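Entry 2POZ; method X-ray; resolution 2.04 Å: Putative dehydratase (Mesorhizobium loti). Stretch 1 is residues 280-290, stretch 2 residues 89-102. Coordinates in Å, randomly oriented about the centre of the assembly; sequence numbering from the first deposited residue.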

# COMPACT_ATOMS: atom_id res chain seq x y z
N ASP A 280 9.24 4.24 29.28
CA ASP A 280 9.48 4.39 30.71
C ASP A 280 9.80 2.99 31.21
O ASP A 280 8.99 2.08 31.03
CB ASP A 280 8.21 4.91 31.39
CG ASP A 280 8.41 5.19 32.88
OD1 ASP A 280 9.11 4.40 33.56
OD2 ASP A 280 7.86 6.20 33.36
N ILE A 281 10.97 2.79 31.83
CA ILE A 281 11.30 1.44 32.29
C ILE A 281 10.30 0.90 33.31
O ILE A 281 10.22 -0.31 33.52
CB ILE A 281 12.72 1.33 32.91
CG1 ILE A 281 12.82 2.17 34.19
CG2 ILE A 281 13.78 1.74 31.89
CD1 ILE A 281 14.09 1.89 34.99
N GLY A 282 9.54 1.81 33.92
CA GLY A 282 8.53 1.42 34.90
C GLY A 282 7.17 1.05 34.32
O GLY A 282 6.26 0.67 35.06
N THR A 283 7.01 1.19 33.01
CA THR A 283 5.75 0.84 32.36
C THR A 283 5.96 0.07 31.06
O THR A 283 5.11 -0.71 30.67
CB THR A 283 4.88 2.09 32.03
OG1 THR A 283 5.52 2.86 31.00
CG2 THR A 283 4.68 2.96 33.26
N ALA A 284 7.10 0.28 30.39
CA ALA A 284 7.38 -0.38 29.12
C ALA A 284 7.63 -1.89 29.21
O ALA A 284 7.62 -2.59 28.19
CB ALA A 284 8.55 0.30 28.42
N GLY A 285 7.87 -2.39 30.41
CA GLY A 285 8.10 -3.81 30.57
C GLY A 285 9.28 -4.15 31.46
O GLY A 285 9.45 -5.30 31.86
N GLY A 286 10.09 -3.16 31.79
CA GLY A 286 11.24 -3.41 32.64
C GLY A 286 12.52 -2.94 31.98
O GLY A 286 12.49 -2.33 30.91
N LEU A 287 13.65 -3.22 32.62
CA LEU A 287 14.95 -2.80 32.11
C LEU A 287 15.40 -3.53 30.85
O LEU A 287 15.82 -2.90 29.88
CB LEU A 287 16.02 -2.98 33.19
CG LEU A 287 16.12 -1.92 34.27
CD1 LEU A 287 17.16 -2.35 35.30
CD2 LEU A 287 16.51 -0.58 33.65
N MSE A 288 15.34 -4.85 30.85
CA MSE A 288 15.76 -5.60 29.67
C MSE A 288 14.77 -5.38 28.52
O MSE A 288 15.19 -5.21 27.38
CB MSE A 288 15.88 -7.09 30.00
CG MSE A 288 16.24 -7.97 28.80
SE MSE A 288 17.85 -7.42 27.85
CE MSE A 288 19.16 -8.47 28.85
N GLU A 289 13.48 -5.38 28.82
CA GLU A 289 12.48 -5.16 27.78
C GLU A 289 12.73 -3.79 27.13
O GLU A 289 12.66 -3.64 25.91
CB GLU A 289 11.07 -5.21 28.38
CG GLU A 289 9.93 -5.02 27.38
CD GLU A 289 9.86 -6.12 26.31
OE1 GLU A 289 10.37 -7.24 26.56
OE2 GLU A 289 9.27 -5.87 25.24
N THR A 290 13.06 -2.78 27.94
CA THR A 290 13.32 -1.46 27.38
C THR A 290 14.62 -1.46 26.59
O THR A 290 14.73 -0.78 25.57
CB THR A 290 13.34 -0.39 28.48
OG1 THR A 290 12.06 -0.36 29.13
CG2 THR A 290 13.60 1.00 27.88
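Stretch 2, residues 89-102: IFAGISAIEQALWD

Stretch 2 is helical throughout, part of a helix that runs on past both of its ends, whereas stretch 1 is a loop that turns into a helix at L287, with G286 at the N-cap position. Both chains advance in the same sense: T283 lies over A91 (CA to CA 4.0 Å), G286 over S94 (CA to CA 3.9 Å), and L287 and M288 reach E97 and W101. The backbones come this close where A91 and S94 have small side chains, G286 has none, and the CA-to-CB bond of T283 points away. The CA of A91 comes within 3.1 Å of G282 O in a CA-H...O contact, and T283 O rests 3.2 Å from F90 CB. G285 and G286 have positive phi angles (135° and 125°) at which a CB would jam against the preceding carbonyl; at G286 it would also strike the carboxylate of E97.

S94 is small enough to sit directly beneath the loop. Its OG donates to F90 O of its own helix (2.5 Å), and accepts a weak hydrogen bond from G285 N (2.8 Å to OG). Nearby, Q98 extends its amide to the loop, where NE2 donates weakly to I281 O at 3.3 Å.

E97 makes the strongest link. The first turn of a helix has amide hydrogens without backbone acceptors, and this carboxylate meets two of them: L287 N donates to E97 OE1 and M288 N to E97 OE2, each at 2.8 Å with good angles. A water bonded to E97 OE2 also accepts a weak hydrogen bond from E289 N, extending the network by one residue. W101 NE1 also donates a weak hydrogen bond to E97 OE2 (3.0 Å), and the indole offers apolar surface to the new helix. Against it pack L287 (CB to W101 CD1, 4.3 Å) and selenomethionine M288, whose flexible chain brings CE to 3.8 Å from W101 CZ2.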

# COMPACT_ATOMS: atom_id res chain seq x y z
N ILE A 89 -0.91 -3.56 33.92
CA ILE A 89 -0.29 -4.88 33.93
C ILE A 89 1.22 -4.75 33.70
O ILE A 89 2.03 -5.35 34.42
CB ILE A 89 -0.91 -5.83 32.86
CG1 ILE A 89 -0.21 -7.19 32.89
CG2 ILE A 89 -0.75 -5.24 31.46
CD1 ILE A 89 -0.49 -8.00 34.13
N PHE A 90 1.62 -3.94 32.72
CA PHE A 90 3.04 -3.83 32.45
C PHE A 90 3.86 -3.04 33.45
O PHE A 90 5.06 -3.27 33.58
CB PHE A 90 3.28 -3.37 31.01
CG PHE A 90 3.08 -4.47 30.01
CD1 PHE A 90 2.04 -4.42 29.09
CD2 PHE A 90 3.86 -5.62 30.08
CE1 PHE A 90 1.77 -5.53 28.26
CE2 PHE A 90 3.60 -6.72 29.26
CZ PHE A 90 2.55 -6.67 28.35
N ALA A 91 3.22 -2.12 34.18
CA ALA A 91 3.93 -1.37 35.20
C ALA A 91 4.21 -2.35 36.34
O ALA A 91 5.26 -2.28 36.99
CB ALA A 91 3.09 -0.19 35.69
N GLY A 92 3.28 -3.27 36.58
CA GLY A 92 3.47 -4.25 37.63
C GLY A 92 4.62 -5.18 37.24
O GLY A 92 5.55 -5.44 38.02
N ILE A 93 4.56 -5.68 36.02
CA ILE A 93 5.61 -6.56 35.54
C ILE A 93 6.96 -5.84 35.53
O ILE A 93 7.97 -6.41 35.93
CB ILE A 93 5.28 -7.09 34.12
CG1 ILE A 93 4.09 -8.05 34.22
CG2 ILE A 93 6.53 -7.78 33.52
CD1 ILE A 93 3.56 -8.57 32.89
N SER A 94 6.97 -4.57 35.12
CA SER A 94 8.21 -3.79 35.07
C SER A 94 8.86 -3.65 36.43
O SER A 94 10.08 -3.80 36.57
CB SER A 94 7.94 -2.38 34.52
OG SER A 94 7.42 -2.39 33.20
N ALA A 95 8.05 -3.33 37.44
CA ALA A 95 8.57 -3.14 38.79
C ALA A 95 9.26 -4.42 39.27
O ALA A 95 10.36 -4.38 39.80
CB ALA A 95 7.42 -2.75 39.74
N ILE A 96 8.59 -5.54 39.06
CA ILE A 96 9.12 -6.84 39.46
C ILE A 96 10.41 -7.16 38.71
O ILE A 96 11.39 -7.58 39.31
CB ILE A 96 8.07 -7.95 39.21
CG1 ILE A 96 6.96 -7.83 40.26
CG2 ILE A 96 8.73 -9.34 39.25
CD1 ILE A 96 5.73 -8.65 39.97
N GLU A 97 10.40 -6.93 37.40
CA GLU A 97 11.56 -7.21 36.55
C GLU A 97 12.79 -6.40 37.00
O GLU A 97 13.90 -6.92 37.00
CB GLU A 97 11.21 -6.92 35.08
CG GLU A 97 12.26 -7.40 34.07
CD GLU A 97 13.22 -6.30 33.64
OE1 GLU A 97 13.43 -5.34 34.41
OE2 GLU A 97 13.79 -6.40 32.54
N GLN A 98 12.58 -5.14 37.36
CA GLN A 98 13.67 -4.29 37.84
C GLN A 98 14.29 -4.91 39.09
O GLN A 98 15.51 -4.98 39.23
CB GLN A 98 13.16 -2.90 38.21
CG GLN A 98 12.79 -1.99 37.05
CD GLN A 98 11.91 -0.85 37.51
OE1 GLN A 98 12.15 -0.26 38.56
NE2 GLN A 98 10.89 -0.52 36.71
N ALA A 99 13.44 -5.33 40.02
CA ALA A 99 13.92 -5.93 41.27
C ALA A 99 14.72 -7.21 41.00
O ALA A 99 15.65 -7.53 41.73
CB ALA A 99 12.75 -6.23 42.20
N LEU A 100 14.34 -7.94 39.95
CA LEU A 100 15.05 -9.17 39.62
C LEU A 100 16.46 -8.86 39.14
O LEU A 100 17.41 -9.52 39.56
CB LEU A 100 14.27 -9.96 38.57
CG LEU A 100 12.97 -10.53 39.14
CD1 LEU A 100 12.17 -11.21 38.03
CD2 LEU A 100 13.30 -11.53 40.26
N TRP A 101 16.61 -7.85 38.27
CA TRP A 101 17.93 -7.47 37.78
C TRP A 101 18.78 -6.90 38.92
O TRP A 101 20.00 -7.07 38.96
CB TRP A 101 17.83 -6.44 36.65
CG TRP A 101 17.45 -7.05 35.33
CD1 TRP A 101 16.24 -6.99 34.72
CD2 TRP A 101 18.29 -7.88 34.51
NE1 TRP A 101 16.26 -7.73 33.56
CE2 TRP A 101 17.51 -8.29 33.41
CE3 TRP A 101 19.62 -8.32 34.61
CZ2 TRP A 101 18.01 -9.13 32.41
CZ3 TRP A 101 20.12 -9.15 33.61
CH2 TRP A 101 19.31 -9.54 32.52
N ASP A 102 18.12 -6.23 39.86
CA ASP A 102 18.83 -5.67 41.01
C ASP A 102 19.46 -6.84 41.78
O ASP A 102 20.63 -6.81 42.16
CB ASP A 102 17.83 -4.90 41.88
CG ASP A 102 18.51 -4.00 42.91
OD1 ASP A 102 19.69 -3.61 42.71
OD2 ASP A 102 17.84 -3.66 43.91
O HOH W 1 12.52 -7.52 30.68